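Local coordinates for protein acetate kinase (Entamoeba histolytica, PDB 4H0O) that is a pyrophosphate-dependent acetate kinase that probably interconverts acetate and acetyl phosphate by reversible phosphoryl transfer, at residues Q177-Y188 and D228-L236; D200-A208 and C218-S226. All coordinates share one frame; numbering follows the deposited sequence.

Interaction 1: Q177-Y188 and D228-L236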
loop_
_atom_site.group_PDB
_atom_site.type_symbol
_atom_site.label_atom_id
_atom_site.label_comp_id
_atom_site.label_asym_id
_atom_site.label_seq_id
_atom_site.Cartn_x
_atom_site.Cartn_y
_atom_site.Cartn_z
ATOM N N GLN B 177 15.421 -4.201 11.383
ATOM C CA GLN B 177 15.468 -5.582 10.914
ATOM C C GLN B 177 14.658 -5.753 9.634
ATOM O O GLN B 177 14.860 -6.711 8.889
ATOM C CB GLN B 177 14.929 -6.535 11.985
ATOM C CG GLN B 177 15.740 -6.581 13.273
ATOM C CD GLN B 177 15.043 -7.368 14.374
ATOM O OE1 GLN B 177 13.922 -7.851 14.198
ATOM N NE2 GLN B 177 15.708 -7.499 15.517
ATOM N N TYR B 178 13.741 -4.821 9.389
ATOM C CA TYR B 178 12.789 -4.961 8.292
ATOM C C TYR B 178 12.745 -3.735 7.386
ATOM O O TYR B 178 11.672 -3.255 7.018
ATOM C CB TYR B 178 11.397 -5.283 8.841
ATOM C CG TYR B 178 11.374 -6.529 9.696
ATOM C CD1 TYR B 178 11.773 -7.753 9.175
ATOM C CD2 TYR B 178 10.956 -6.484 11.020
ATOM C CE1 TYR B 178 11.759 -8.899 9.951
ATOM C CE2 TYR B 178 10.939 -7.627 11.805
ATOM C CZ TYR B 178 11.342 -8.831 11.263
ATOM O OH TYR B 178 11.329 -9.974 12.031
ATOM N N LEU B 179 13.920 -3.233 7.026
ATOM C CA LEU B 179 14.006 -2.136 6.076
ATOM C C LEU B 179 13.576 -2.609 4.688
ATOM O O LEU B 179 13.680 -3.797 4.361
ATOM C CB LEU B 179 15.425 -1.563 6.036
ATOM C CG LEU B 179 15.873 -0.812 7.291
ATOM C CD1 LEU B 179 17.296 -0.288 7.138
ATOM C CD2 LEU B 179 14.917 0.334 7.603
ATOM N N LYS B 180 13.074 -1.681 3.882
ATOM C CA LYS B 180 12.695 -1.994 2.512
ATOM C C LYS B 180 13.947 -2.216 1.668
ATOM O O LYS B 180 14.951 -1.526 1.842
ATOM C CB LYS B 180 11.846 -0.863 1.925
ATOM C CG LYS B 180 11.535 -1.017 0.441
ATOM C CD LYS B 180 10.640 0.105 -0.070
ATOM C CE LYS B 180 9.318 0.147 0.681
ATOM N NZ LYS B 180 8.392 1.165 0.098
ATOM N N PHE B 181 13.891 -3.194 0.770
ATOM C CA PHE B 181 14.979 -3.430 -0.170
ATOM C C PHE B 181 14.566 -3.055 -1.594
ATOM O O PHE B 181 15.125 -2.132 -2.189
ATOM C CB PHE B 181 15.448 -4.890 -0.114
ATOM C CG PHE B 181 16.332 -5.201 1.064
ATOM C CD1 PHE B 181 17.669 -4.824 1.061
ATOM C CD2 PHE B 181 15.831 -5.878 2.169
ATOM C CE1 PHE B 181 18.490 -5.109 2.143
ATOM C CE2 PHE B 181 16.646 -6.164 3.253
ATOM C CZ PHE B 181 17.976 -5.780 3.239
ATOM N N GLY B 182 13.580 -3.765 -2.136
ATOM C CA GLY B 182 13.167 -3.553 -3.512
ATOM C C GLY B 182 13.874 -4.533 -4.426
ATOM O O GLY B 182 15.019 -4.912 -4.168
ATOM N N PHE B 183 13.203 -4.956 -5.493
ATOM C CA PHE B 183 13.767 -5.981 -6.370
ATOM C C PHE B 183 13.572 -5.601 -7.836
ATOM O O PHE B 183 13.172 -4.473 -8.128
ATOM C CB PHE B 183 13.155 -7.351 -6.043
ATOM C CG PHE B 183 13.359 -7.779 -4.611
ATOM C CD1 PHE B 183 12.507 -7.331 -3.606
ATOM C CD2 PHE B 183 14.407 -8.621 -4.266
ATOM C CE1 PHE B 183 12.698 -7.712 -2.285
ATOM C CE2 PHE B 183 14.601 -9.010 -2.945
ATOM C CZ PHE B 183 13.746 -8.553 -1.955
ATOM N N HIS B 184 13.862 -6.531 -8.748
ATOM C CA HIS B 184 13.844 -6.249 -10.186
ATOM C C HIS B 184 14.790 -5.098 -10.540
ATOM O O HIS B 184 14.607 -4.429 -11.560
ATOM C CB HIS B 184 12.424 -5.929 -10.676
ATOM C CG HIS B 184 11.414 -6.983 -10.349
ATOM N ND1 HIS B 184 10.117 -6.687 -9.984
ATOM C CD2 HIS B 184 11.507 -8.336 -10.333
ATOM C CE1 HIS B 184 9.458 -7.807 -9.757
ATOM N NE2 HIS B 184 10.278 -8.823 -9.960
ATOM N N GLY B 185 15.798 -4.880 -9.697
ATOM C CA GLY B 185 16.705 -3.755 -9.852
ATOM C C GLY B 185 17.476 -3.771 -11.160
ATOM O O GLY B 185 17.674 -2.728 -11.785
ATOM N N LEU B 186 17.899 -4.961 -11.574
ATOM C CA LEU B 186 18.664 -5.129 -12.805
ATOM C C LEU B 186 17.822 -4.807 -14.039
ATOM O O LEU B 186 18.305 -4.194 -14.992
ATOM C CB LEU B 186 19.215 -6.555 -12.884
ATOM C CG LEU B 186 20.243 -6.927 -11.813
ATOM C CD1 LEU B 186 20.550 -8.420 -11.839
ATOM C CD2 LEU B 186 21.513 -6.120 -12.009
ATOM N N SER B 187 16.561 -5.225 -14.012
ATOM C CA SER B 187 15.613 -4.909 -15.074
ATOM C C SER B 187 15.425 -3.391 -15.207
ATOM O O SER B 187 15.456 -2.841 -16.312
ATOM C CB SER B 187 14.275 -5.598 -14.784
ATOM O OG SER B 187 13.272 -5.213 -15.703
ATOM N N TYR B 188 15.252 -2.722 -14.071
ATOM C CA TYR B 188 15.062 -1.274 -14.048
ATOM C C TYR B 188 16.258 -0.503 -14.610
ATOM O O TYR B 188 16.086 0.361 -15.469
ATOM C CB TYR B 188 14.735 -0.799 -12.626
ATOM C CG TYR B 188 13.345 -1.179 -12.167
ATOM C CD1 TYR B 188 12.249 -0.974 -12.990
ATOM C CD2 TYR B 188 13.131 -1.748 -10.919
ATOM C CE1 TYR B 188 10.979 -1.316 -12.587
ATOM C CE2 TYR B 188 11.858 -2.094 -10.504
ATOM C CZ TYR B 188 10.788 -1.875 -11.349
ATOM O OH TYR B 188 9.513 -2.217 -10.964
ATOM N N ASP B 228 11.809 5.522 -5.086
ATOM C CA ASP B 228 11.060 4.568 -4.277
ATOM C C ASP B 228 10.581 3.413 -5.142
ATOM O O ASP B 228 10.621 3.495 -6.374
ATOM C CB ASP B 228 9.880 5.236 -3.569
ATOM C CG ASP B 228 9.371 4.417 -2.392
ATOM O OD1 ASP B 228 10.116 3.535 -1.913
ATOM O OD2 ASP B 228 8.231 4.651 -1.943
ATOM N N THR B 229 10.136 2.337 -4.499
ATOM C CA THR B 229 9.721 1.149 -5.231
ATOM C C THR B 229 8.613 0.379 -4.518
ATOM O O THR B 229 8.334 0.608 -3.340
ATOM C CB THR B 229 10.911 0.215 -5.504
ATOM O OG1 THR B 229 10.539 -0.768 -6.479
ATOM C CG2 THR B 229 11.348 -0.478 -4.221
ATOM N N SER B 230 8.011 -0.557 -5.241
ATOM C CA SER B 230 6.768 -1.193 -4.822
ATOM C C SER B 230 6.953 -2.330 -3.813
ATOM O O SER B 230 6.169 -2.463 -2.870
ATOM C CB SER B 230 6.039 -1.716 -6.058
ATOM O OG SER B 230 4.655 -1.827 -5.821
ATOM N N MET B 231 7.964 -3.168 -4.024
ATOM C CA MET B 231 8.247 -4.247 -3.085
ATOM C C MET B 231 8.875 -3.663 -1.820
ATOM O O MET B 231 9.300 -2.504 -1.811
ATOM C CB MET B 231 9.161 -5.303 -3.722
ATOM C CG MET B 231 8.476 -6.177 -4.777
ATOM S SD MET B 231 9.580 -7.391 -5.556
ATOM C CE MET B 231 8.403 -8.374 -6.489
ATOM N N GLY B 232 8.916 -4.451 -0.750
ATOM C CA GLY B 232 9.460 -3.971 0.508
ATOM C C GLY B 232 10.591 -4.844 1.005
ATOM O O GLY B 232 11.508 -5.168 0.249
ATOM N N ASN B 233 10.526 -5.225 2.278
ATOM C CA ASN B 233 11.503 -6.143 2.847
ATOM C C ASN B 233 11.421 -7.510 2.176
ATOM O O ASN B 233 12.430 -8.198 2.021
ATOM C CB ASN B 233 11.290 -6.285 4.354
ATOM C CG ASN B 233 12.400 -7.068 5.029
ATOM O OD1 ASN B 233 13.455 -6.518 5.353
ATOM N ND2 ASN B 233 12.170 -8.358 5.246
ATOM N N SER B 234 10.210 -7.893 1.779
ATOM C CA SER B 234 9.980 -9.173 1.120
ATOM C C SER B 234 9.574 -8.965 -0.330
ATOM O O SER B 234 9.298 -7.842 -0.756
ATOM C CB SER B 234 8.883 -9.963 1.831
ATOM O OG SER B 234 7.596 -9.514 1.443
ATOM N N THR B 235 9.540 -10.054 -1.092
ATOM C CA THR B 235 9.155 -9.998 -2.498
ATOM C C THR B 235 7.657 -10.240 -2.658
ATOM O O THR B 235 7.177 -10.534 -3.752
ATOM C CB THR B 235 9.927 -11.032 -3.338
ATOM O OG1 THR B 235 9.671 -12.349 -2.833
ATOM C CG2 THR B 235 11.421 -10.755 -3.283
ATOM N N LEU B 236 6.930 -10.111 -1.554
ATOM C CA LEU B 236 5.483 -10.317 -1.543
ATOM C C LEU B 236 4.718 -8.987 -1.584
ATOM O O LEU B 236 3.563 -8.931 -2.006
ATOM C CB LEU B 236 5.093 -11.129 -0.300
ATOM C CG LEU B 236 3.624 -11.371 0.047
ATOM C CD1 LEU B 236 3.410 -12.810 0.474
ATOM C CD2 LEU B 236 3.179 -10.433 1.155
HETATM O O HOH W 1 10.718 -3.832 -6.236
#

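Interaction 2: D200-A208 and C218-S226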
loop_
_atom_site.group_PDB
_atom_site.type_symbol
_atom_site.label_atom_id
_atom_site.label_comp_id
_atom_site.label_asym_id
_atom_site.label_seq_id
_atom_site.Cartn_x
_atom_site.Cartn_y
_atom_site.Cartn_z
ATOM N N ASP B 200 16.050 12.378 -22.408
ATOM C CA ASP B 200 16.967 12.986 -21.450
ATOM C C ASP B 200 16.673 12.424 -20.059
ATOM O O ASP B 200 15.887 12.997 -19.304
ATOM C CB ASP B 200 16.798 14.509 -21.451
ATOM C CG ASP B 200 17.944 15.234 -20.759
ATOM O OD1 ASP B 200 18.646 14.619 -19.927
ATOM O OD2 ASP B 200 18.136 16.434 -21.050
ATOM N N VAL B 201 17.307 11.301 -19.729
ATOM C CA VAL B 201 17.079 10.621 -18.454
ATOM C C VAL B 201 17.480 11.483 -17.252
ATOM O O VAL B 201 16.780 11.509 -16.238
ATOM C CB VAL B 201 17.814 9.257 -18.399
ATOM C CG1 VAL B 201 17.803 8.694 -16.995
ATOM C CG2 VAL B 201 17.182 8.262 -19.367
ATOM N N SER B 202 18.593 12.201 -17.380
ATOM C CA SER B 202 19.126 13.017 -16.286
ATOM C C SER B 202 18.221 14.174 -15.854
ATOM O O SER B 202 18.460 14.796 -14.818
ATOM C CB SER B 202 20.523 13.540 -16.632
ATOM O OG SER B 202 20.633 13.837 -18.014
ATOM N N HIS B 203 17.196 14.466 -16.650
ATOM C CA HIS B 203 16.208 15.480 -16.291
ATOM C C HIS B 203 14.816 14.938 -16.572
ATOM O O HIS B 203 14.064 15.500 -17.372
ATOM C CB HIS B 203 16.450 16.776 -17.070
ATOM C CG HIS B 203 17.805 17.368 -16.844
ATOM N ND1 HIS B 203 18.108 18.142 -15.746
ATOM C CD2 HIS B 203 18.948 17.291 -17.574
ATOM C CE1 HIS B 203 19.374 18.520 -15.807
ATOM N NE2 HIS B 203 19.903 18.015 -16.908
ATOM N N SER B 204 14.481 13.839 -15.903
ATOM C CA SER B 204 13.247 13.119 -16.177
ATOM C C SER B 204 12.664 12.524 -14.906
ATOM O O SER B 204 13.398 12.154 -13.985
ATOM C CB SER B 204 13.510 11.995 -17.179
ATOM O OG SER B 204 14.423 11.046 -16.645
ATOM N N LYS B 205 11.339 12.443 -14.860
ATOM C CA LYS B 205 10.648 11.714 -13.805
ATOM C C LYS B 205 9.971 10.514 -14.447
ATOM O O LYS B 205 9.039 10.661 -15.245
ATOM C CB LYS B 205 9.632 12.610 -13.101
ATOM C CG LYS B 205 10.270 13.742 -12.315
ATOM C CD LYS B 205 9.235 14.714 -11.781
ATOM C CE LYS B 205 9.907 15.835 -11.011
ATOM N NZ LYS B 205 10.830 15.296 -9.975
ATOM N N ILE B 206 10.461 9.328 -14.107
ATOM C CA ILE B 206 10.035 8.108 -14.772
ATOM C C ILE B 206 9.428 7.136 -13.768
ATOM O O ILE B 206 9.969 6.943 -12.676
ATOM C CB ILE B 206 11.227 7.438 -15.488
ATOM C CG1 ILE B 206 11.892 8.433 -16.445
ATOM C CG2 ILE B 206 10.788 6.190 -16.234
ATOM C CD1 ILE B 206 13.085 7.873 -17.203
ATOM N N ILE B 207 8.287 6.553 -14.130
ATOM C CA ILE B 207 7.728 5.441 -13.373
ATOM C C ILE B 207 7.767 4.206 -14.263
ATOM O O ILE B 207 7.149 4.174 -15.333
ATOM C CB ILE B 207 6.283 5.714 -12.898
ATOM C CG1 ILE B 207 6.265 6.831 -11.852
ATOM C CG2 ILE B 207 5.665 4.452 -12.311
ATOM C CD1 ILE B 207 4.882 7.150 -11.301
ATOM N N ALA B 208 8.512 3.195 -13.830
ATOM C CA ALA B 208 8.640 1.962 -14.596
ATOM C C ALA B 208 7.811 0.852 -13.966
ATOM O O ALA B 208 7.767 0.720 -12.742
ATOM C CB ALA B 208 10.088 1.547 -14.693
ATOM N N CYS B 218 6.644 -1.717 -9.293
ATOM C CA CYS B 218 6.810 -0.417 -9.931
ATOM C C CYS B 218 7.974 0.310 -9.281
ATOM O O CYS B 218 8.276 0.084 -8.105
ATOM C CB CYS B 218 5.551 0.433 -9.775
ATOM S SG CYS B 218 4.146 -0.133 -10.736
ATOM N N CYS B 219 8.621 1.190 -10.037
ATOM C CA CYS B 219 9.724 1.968 -9.493
ATOM C C CYS B 219 9.625 3.441 -9.888
ATOM O O CYS B 219 9.458 3.767 -11.066
ATOM C CB CYS B 219 11.062 1.394 -9.960
ATOM S SG CYS B 219 12.503 2.129 -9.150
ATOM N N GLY B 220 9.722 4.329 -8.902
ATOM C CA GLY B 220 9.779 5.752 -9.183
ATOM C C GLY B 220 11.227 6.155 -9.393
ATOM O O GLY B 220 12.061 5.974 -8.502
ATOM N N ILE B 221 11.529 6.697 -10.569
ATOM C CA ILE B 221 12.909 6.998 -10.933
ATOM C C ILE B 221 13.128 8.485 -11.228
ATOM O O ILE B 221 12.520 9.051 -12.143
ATOM C CB ILE B 221 13.354 6.141 -12.131
ATOM C CG1 ILE B 221 13.251 4.657 -11.767
ATOM C CG2 ILE B 221 14.775 6.492 -12.539
ATOM C CD1 ILE B 221 13.356 3.720 -12.948
ATOM N N VAL B 222 13.998 9.112 -10.439
ATOM C CA VAL B 222 14.311 10.527 -10.611
ATOM C C VAL B 222 15.732 10.686 -11.133
ATOM O O VAL B 222 16.698 10.363 -10.435
ATOM C CB VAL B 222 14.150 11.312 -9.294
ATOM C CG1 VAL B 222 14.480 12.788 -9.502
ATOM C CG2 VAL B 222 12.738 11.159 -8.761
ATOM N N ASN B 223 15.848 11.177 -12.365
ATOM C CA ASN B 223 17.144 11.402 -13.000
ATOM C C ASN B 223 18.030 10.154 -13.059
ATOM O O ASN B 223 19.236 10.228 -12.821
ATOM C CB ASN B 223 17.875 12.573 -12.331
ATOM C CG ASN B 223 17.058 13.857 -12.353
ATOM O OD1 ASN B 223 16.101 13.987 -13.124
ATOM N ND2 ASN B 223 17.436 14.815 -11.511
ATOM N N GLY B 224 17.421 9.014 -13.375
ATOM C CA GLY B 224 18.158 7.776 -13.559
ATOM C C GLY B 224 18.329 6.932 -12.310
ATOM O O GLY B 224 18.898 5.837 -12.372
ATOM N N LYS B 225 17.838 7.428 -11.176
ATOM C CA LYS B 225 18.021 6.732 -9.904
ATOM C C LYS B 225 16.707 6.366 -9.222
ATOM O O LYS B 225 15.745 7.139 -9.241
ATOM C CB LYS B 225 18.913 7.556 -8.966
ATOM C CG LYS B 225 20.388 7.512 -9.355
ATOM C CD LYS B 225 21.061 8.871 -9.233
ATOM C CE LYS B 225 21.450 9.188 -7.801
ATOM N NZ LYS B 225 22.182 10.485 -7.716
ATOM N N SER B 226 16.671 5.175 -8.633
ATOM C CA SER B 226 15.504 4.722 -7.888
ATOM C C SER B 226 15.244 5.658 -6.712
ATOM O O SER B 226 16.132 5.887 -5.889
ATOM C CB SER B 226 15.728 3.295 -7.383
ATOM O OG SER B 226 14.634 2.847 -6.603
HETATM O O HOH W 2 14.690 9.593 -14.378
#

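Interaction 1: Q177-Y188 and D228-L236
The two segments meet through loop backbone, closest at Lys180 and Gly232, whose CA atoms are 4.3 Å apart. Phe181 N donates to Gly232 O at 3.1 Å, and Gly182 N adds a weak second bond to the same oxygen. Lys180 lays its methylenes along Met231 O and Gly232 CA; a bend at chi3 (-59°) carries NZ to a salt bridge with Asp228 OD1 at 3.6 Å and a weak bond to Thr229 O. The Asn233 side chain lies against Leu179 O, its CB 3.4 Å away. Phe183 is covered on one face by Thr235, whose CG2 stands 3.4 Å from the ring centroid and 9° off the normal, a CH-pi contact. Met231 makes an oblique Met-aromatic contact with this ring, SD 3.5 Å from Phe183 CD1, and its extended chain sets CE near His184 CE1. Water 1 accepts from Phe183 N and donates to Thr229 OG1, which is also hydrogen-bonded to Cys218 O of strand 216-222. His184, a predicted transition-state stabiliser, is the N-cap residue of helix 185-195; its ND1 bonds Ser217. The contact thus joins that helix start to the end of strand 225-229, with Asp249 of the second subunit bonding Ser234 N.

Interaction 2: D200-A208 and C218-S226
Asn223, Ile221 and Ala208 have the most surface buried in this antiparallel beta hairpin of strands 205-211 and 216-222, whose segments 205-208 and 218-222 run at 165° with their axes 4.7 Å apart. With CG beside its own backbone N (chi1 -57°), Asn223 turns OD1 back to accept from Ser204 N at 3.2 Å, while Asn223 N donates to Ser204 O at 3.1 Å, so backbone and side chain both grip Ser204. Asn223 and Gly224 are the two central residues of the type I' turn from Val222 to Lys225, which leads into strand 225-229, and Val201 CG1 packs 3.6 Å from Gly224 CA. Water 2 donates to Ser204 OG and accepts from Gly224 N. Ile221 forms a hydrogen-bonded pair with Ile206: Ile206 N gives to Ile221 O at 2.9 Å, and the return bond completes the pair. Their side chains share a face with Ala208 and Cys219; CB of Ile206 and CB of Ile221 are 4.2 Å apart, and Ile221 CD1 reaches Ala208 CB at 4.3 Å. Ala208 pairs with Cys219 by two further backbone bonds, Cys219 N lying 2.9 Å from Ala208 O. Helix 185-195 covers this face through Ile192 and Tyr188. Ile207 and Val222 instead meet helix 299-324, and strand 329-333 continues the sheet beyond strand 205-211.

Overall arrangement
From the N terminus, the chain first passes through 177-188 into helix 185-195, then through 200-208 into strand 205-211. It returns along strand 216-222, where 218-226 closes the inner loop of interaction 2, a beta hairpin. Strand 225-229 then leads to 228-236, which closes the longer loop of interaction 1, so interaction 2 is nested inside it. The two centres lie 16 Å apart, yet their segments touch: Asp228 O is 2.8 Å from Gly220 N, and Thr229 OG1 is 2.9 Å from Cys218 O, both probable hydrogen bonds. Together they tie helix 185-195 and its preceding loop to three successive strands of the six-stranded sheet.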